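PDB 4AKR: F-actin-capping protein subunit alpha from Dictyostelium discoideum, which caps the fast-growing barbed ends of actin filaments independently of calcium, blocking subunit exchange there without severing the filaments. Local coordinates for residues A32-S36 with E37-N41; R101-S104 with G105-Q109. All blocks are in the same frame, centred on the assembly; numbering follows the deposited sequence.

Overall arrangement
Interactions 1 and 2 are two separate local contacts of one chain, with centres 40 Å apart and nearest atoms about 26 Å apart, so neither touches the other. Interaction 1 (32-41) lies between helices 23-31 and 44-55, its centre about 29 Å from that of the chain, and packs on helix 4-16. Interaction 2 (101-109), with its centre about 25 Å from that of the chain, leaves the four-stranded sheet at strand 96-102 and leads to helix 112-129. They follow one another in sequence, interaction 1 closing before interaction 2 opens. Interaction 1 also borders the second protein chain of the assembly, whereas interaction 2 touches none.

Interaction 1. Residues A32-S36 with E37-N41; sequences ALLPS and ESLLN
The carbonyl group of Ser36 is the flat group on which this turn closes: Leu39 N reaches Ser36 O at 2.9 Å from above the carbonyl plane, 47° out of it. The N-H itself points well, with an angle of 163° at the hydrogen. This bond closes a type I turn from Ser36 to Leu39, and a second type I turn overlaps it, where Asn41 N meets Ser38 O at 3.0 Å. The serine hydroxyls add a link on the same turn, Ser36 OG to Ser38 OG at 3.0 Å, either being able to donate. Ser36 OG gets there by standing anti to its own backbone nitrogen (chi1 -177°).

Two crossings make the tightest apolar contacts. At the Pro35 ring, Leu39 crosses at about a right angle and sets CD1 3.3 Å from Pro35 CG, closer than two carbons normally pack. Leu34 and Leu40 cross in the same way: Leu34 CD1 lies 3.4 Å from Leu40 CD2, and is also 3.5 Å from Leu40 CD1, so one methyl meets both branches. A looser third pair joins Leu34 CD2 to Leu39 CD1, at 4.2 Å. With an alanine in place of Leu40, both branch methyls would be gone, which would probably open a gap beside Leu34 CD1.

Leu34, Leu39 and Leu40 also touch helix 4-16, the last two through Val8, while Ala32 and Leu33 pack on the other protein chain. The loop thus joins helices 23-31 and 44-55 over helix 4-16. Glu37 directs its carboxylate back to Arg31 in a salt bridge at the end of the preceding helix. The chemistry is therefore divided: backbone and hydroxyl bonds fix the turn, and leucine branches attach it to the helix beneath.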
loop_
_atom_site.group_PDB
_atom_site.type_symbol
_atom_site.label_atom_id
_atom_site.label_comp_id
_atom_site.label_asym_id
_atom_site.label_seq_id
_atom_site.Cartn_x
_atom_site.Cartn_y
_atom_site.Cartn_z
ATOM N N ALA A 32 11.566 -18.633 1.086
ATOM C CA ALA A 32 12.935 -18.498 1.561
ATOM C C ALA A 32 13.003 -18.127 3.035
ATOM O O ALA A 32 14.086 -18.052 3.616
ATOM C CB ALA A 32 13.676 -17.468 0.725
ATOM N N LEU A 33 11.850 -17.904 3.645
ATOM C CA LEU A 33 11.815 -17.536 5.049
ATOM C C LEU A 33 11.264 -18.667 5.891
ATOM O O LEU A 33 11.366 -18.644 7.114
ATOM C CB LEU A 33 10.974 -16.275 5.234
ATOM C CG LEU A 33 11.482 -15.095 4.398
ATOM C CD1 LEU A 33 10.575 -13.894 4.592
ATOM C CD2 LEU A 33 12.917 -14.768 4.795
ATOM N N LEU A 34 10.686 -19.663 5.228
ATOM C CA LEU A 34 10.126 -20.814 5.923
ATOM C C LEU A 34 11.230 -21.793 6.325
ATOM O O LEU A 34 11.986 -22.252 5.479
ATOM C CB LEU A 34 9.094 -21.510 5.027
ATOM C CG LEU A 34 7.824 -20.682 4.830
ATOM C CD1 LEU A 34 6.861 -21.371 3.884
ATOM C CD2 LEU A 34 7.179 -20.465 6.185
ATOM N N PRO A 35 11.334 -22.121 7.626
ATOM C CA PRO A 35 12.373 -23.054 8.085
ATOM C C PRO A 35 12.302 -24.400 7.381
ATOM O O PRO A 35 13.281 -25.137 7.340
ATOM C CB PRO A 35 12.111 -23.160 9.586
ATOM C CG PRO A 35 10.645 -22.918 9.692
ATOM C CD PRO A 35 10.421 -21.775 8.730
ATOM N N SER A 36 11.133 -24.713 6.826
ATOM C CA SER A 36 10.944 -25.960 6.101
ATOM C C SER A 36 9.842 -25.828 5.058
ATOM O O SER A 36 8.702 -25.462 5.370
ATOM C CB SER A 36 10.598 -27.098 7.057
ATOM O OG SER A 36 10.473 -28.320 6.346
ATOM N N GLU A 37 10.195 -26.157 3.821
ATOM C CA GLU A 37 9.278 -26.085 2.690
ATOM C C GLU A 37 8.037 -26.964 2.864
ATOM O O GLU A 37 7.093 -26.870 2.083
ATOM C CB GLU A 37 10.017 -26.492 1.414
ATOM C CG GLU A 37 9.419 -25.927 0.134
ATOM C CD GLU A 37 9.434 -24.409 0.113
ATOM O OE1 GLU A 37 8.621 -23.793 0.840
ATOM O OE2 GLU A 37 10.270 -23.830 -0.620
ATOM N N SER A 38 8.034 -27.815 3.883
ATOM C CA SER A 38 6.899 -28.698 4.108
ATOM C C SER A 38 5.838 -28.058 4.992
ATOM O O SER A 38 4.707 -28.533 5.049
ATOM C CB SER A 38 7.368 -30.007 4.744
ATOM O OG SER A 38 7.824 -29.789 6.067
ATOM N N LEU A 39 6.206 -26.979 5.679
ATOM C CA LEU A 39 5.272 -26.281 6.564
ATOM C C LEU A 39 3.964 -25.877 5.887
ATOM O O LEU A 39 2.905 -25.915 6.508
ATOM C CB LEU A 39 5.934 -25.031 7.155
ATOM C CG LEU A 39 6.998 -25.251 8.229
ATOM C CD1 LEU A 39 7.641 -23.921 8.607
ATOM C CD2 LEU A 39 6.354 -25.901 9.443
ATOM N N LEU A 40 4.035 -25.482 4.620
ATOM C CA LEU A 40 2.838 -25.062 3.900
ATOM C C LEU A 40 2.416 -26.076 2.847
ATOM O O LEU A 40 1.760 -25.725 1.862
ATOM C CB LEU A 40 3.075 -23.709 3.222
ATOM C CG LEU A 40 3.029 -22.443 4.078
ATOM C CD1 LEU A 40 3.878 -22.605 5.339
ATOM C CD2 LEU A 40 3.513 -21.271 3.228
ATOM N N ASN A 41 2.790 -27.333 3.060
ATOM C CA ASN A 41 2.457 -28.382 2.113
ATOM C C ASN A 41 1.068 -28.939 2.359
ATOM O O ASN A 41 0.757 -30.044 1.936
ATOM C CB ASN A 41 3.498 -29.501 2.190
ATOM C CG ASN A 41 4.229 -29.702 0.872
ATOM O OD1 ASN A 41 4.616 -28.734 0.207
ATOM N ND2 ASN A 41 4.429 -30.963 0.490
#

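Interaction 2. Residues R101-S104 with G105-Q109; sequences RSAS and GEIEQ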
loop_
_atom_site.group_PDB
_atom_site.type_symbol
_atom_site.label_atom_id
_atom_site.label_comp_id
_atom_site.label_asym_id
_atom_site.label_seq_id
_atom_site.Cartn_x
_atom_site.Cartn_y
_atom_site.Cartn_z
ATOM N N ARG A 101 -11.848 -28.282 -22.153
ATOM C CA ARG A 101 -12.865 -29.140 -22.742
ATOM C C ARG A 101 -14.152 -28.366 -22.980
ATOM O O ARG A 101 -14.336 -27.269 -22.460
ATOM C CB ARG A 101 -13.157 -30.342 -21.836
ATOM C CG ARG A 101 -13.897 -30.021 -20.546
ATOM C CD ARG A 101 -14.326 -31.319 -19.881
ATOM N NE ARG A 101 -14.932 -31.153 -18.563
ATOM C CZ ARG A 101 -16.188 -30.781 -18.341
ATOM N NH1 ARG A 101 -17.001 -30.518 -19.353
ATOM N NH2 ARG A 101 -16.643 -30.702 -17.095
ATOM N N SER A 102 -15.034 -28.950 -23.779
ATOM C CA SER A 102 -16.313 -28.343 -24.088
ATOM C C SER A 102 -17.245 -28.516 -22.901
ATOM O O SER A 102 -17.199 -29.539 -22.209
ATOM C CB SER A 102 -16.938 -29.029 -25.298
ATOM O OG SER A 102 -16.076 -28.989 -26.409
ATOM N N ALA A 103 -18.090 -27.522 -22.660
ATOM C CA ALA A 103 -19.046 -27.626 -21.564
ATOM C C ALA A 103 -20.053 -28.708 -21.968
ATOM O O ALA A 103 -20.315 -28.911 -23.150
ATOM C CB ALA A 103 -19.754 -26.294 -21.349
ATOM N N SER A 104 -20.614 -29.404 -20.992
ATOM C CA SER A 104 -21.566 -30.448 -21.299
ATOM C C SER A 104 -22.792 -30.392 -20.400
ATOM O O SER A 104 -23.360 -31.427 -20.047
ATOM C CB SER A 104 -20.878 -31.812 -21.188
ATOM O OG SER A 104 -20.204 -31.961 -19.949
ATOM N N GLY A 105 -23.200 -29.178 -20.035
ATOM C CA GLY A 105 -24.364 -29.012 -19.184
ATOM C C GLY A 105 -24.208 -27.952 -18.104
ATOM O O GLY A 105 -25.196 -27.558 -17.479
ATOM N N GLU A 106 -22.977 -27.488 -17.886
ATOM C CA GLU A 106 -22.694 -26.469 -16.870
ATOM C C GLU A 106 -23.404 -25.151 -17.151
ATOM O O GLU A 106 -23.721 -24.394 -16.237
ATOM C CB GLU A 106 -21.195 -26.188 -16.781
ATOM C CG GLU A 106 -20.345 -27.363 -16.327
ATOM C CD GLU A 106 -20.267 -28.469 -17.357
ATOM O OE1 GLU A 106 -20.018 -28.169 -18.538
ATOM O OE2 GLU A 106 -20.440 -29.642 -16.980
ATOM N N ILE A 107 -23.640 -24.873 -18.425
ATOM C CA ILE A 107 -24.305 -23.642 -18.818
ATOM C C ILE A 107 -25.815 -23.847 -18.825
ATOM O O ILE A 107 -26.316 -24.810 -19.407
ATOM C CB ILE A 107 -23.831 -23.201 -20.221
ATOM C CG1 ILE A 107 -22.302 -23.046 -20.216
ATOM C CG2 ILE A 107 -24.527 -21.905 -20.630
ATOM C CD1 ILE A 107 -21.689 -22.781 -21.582
ATOM N N GLU A 108 -26.539 -22.949 -18.166
ATOM C CA GLU A 108 -27.993 -23.044 -18.122
ATOM C C GLU A 108 -28.585 -22.521 -19.424
ATOM O O GLU A 108 -28.667 -21.311 -19.636
ATOM C CB GLU A 108 -28.534 -22.247 -16.936
ATOM C CG GLU A 108 -28.223 -22.888 -15.597
ATOM C CD GLU A 108 -28.543 -21.983 -14.433
ATOM O OE1 GLU A 108 -29.682 -21.466 -14.374
ATOM O OE2 GLU A 108 -27.653 -21.794 -13.574
ATOM N N GLN A 109 -29.004 -23.445 -20.289
ATOM C CA GLN A 109 -29.569 -23.087 -21.587
ATOM C C GLN A 109 -30.872 -22.292 -21.547
ATOM O O GLN A 109 -31.113 -21.467 -22.420
ATOM C CB GLN A 109 -29.792 -24.345 -22.443
ATOM C CG GLN A 109 -28.529 -25.112 -22.812
ATOM C CD GLN A 109 -27.464 -24.226 -23.425
ATOM O OE1 GLN A 109 -27.742 -23.429 -24.310
ATOM N NE2 GLN A 109 -26.230 -24.371 -22.957
#
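Arg101 crosses Glu106 at about a right angle where strand 96-102, an edge strand, within this chain, of the four-stranded antiparallel sheet, passes into the loop before helix 112-129. The arginine chain, extended from CG to NE, brings NH1 within 3.9 Å of Glu106 OE1, a long salt bridge. Glu106 OE2 lies in the guanidinium plane at its edge, yet the guanidinium and carboxylate planes are 79° apart, so the groups do not pair flat. Arg101 NH1 also makes a weak bond to Ser102 O at 3.0 Å, which ties the arginine to its own strand.

Ala103, whose backbone still bonds to Lys85, points its CB toward the 105-109 segment, 3.4 Å from Glu106 OE1 and 4.0 Å from Ile107 CD1. Glu106 and Ile107 both reach Leu80 of strand 78-81, and Glu106 also touches Val87 of strand 86-91, so these two side chains join the loop to the four-stranded sheet.

At Ser104 the chain bends. Gly105 follows with a positive phi of 139°, where a CB would clash with Ser104 O. Farther on, Glu108 forms a salt bridge to Lys141 and a hydrogen bond to Thr140, tying the loop to the five-stranded sheet. The bent Glu106 side chain comes back so that a carboxylate two residues ahead accepts from the amide: Ser104 N donates to Glu106 OE1 at 2.8 Å, on the syn side and 19° out of the carboxylate plane.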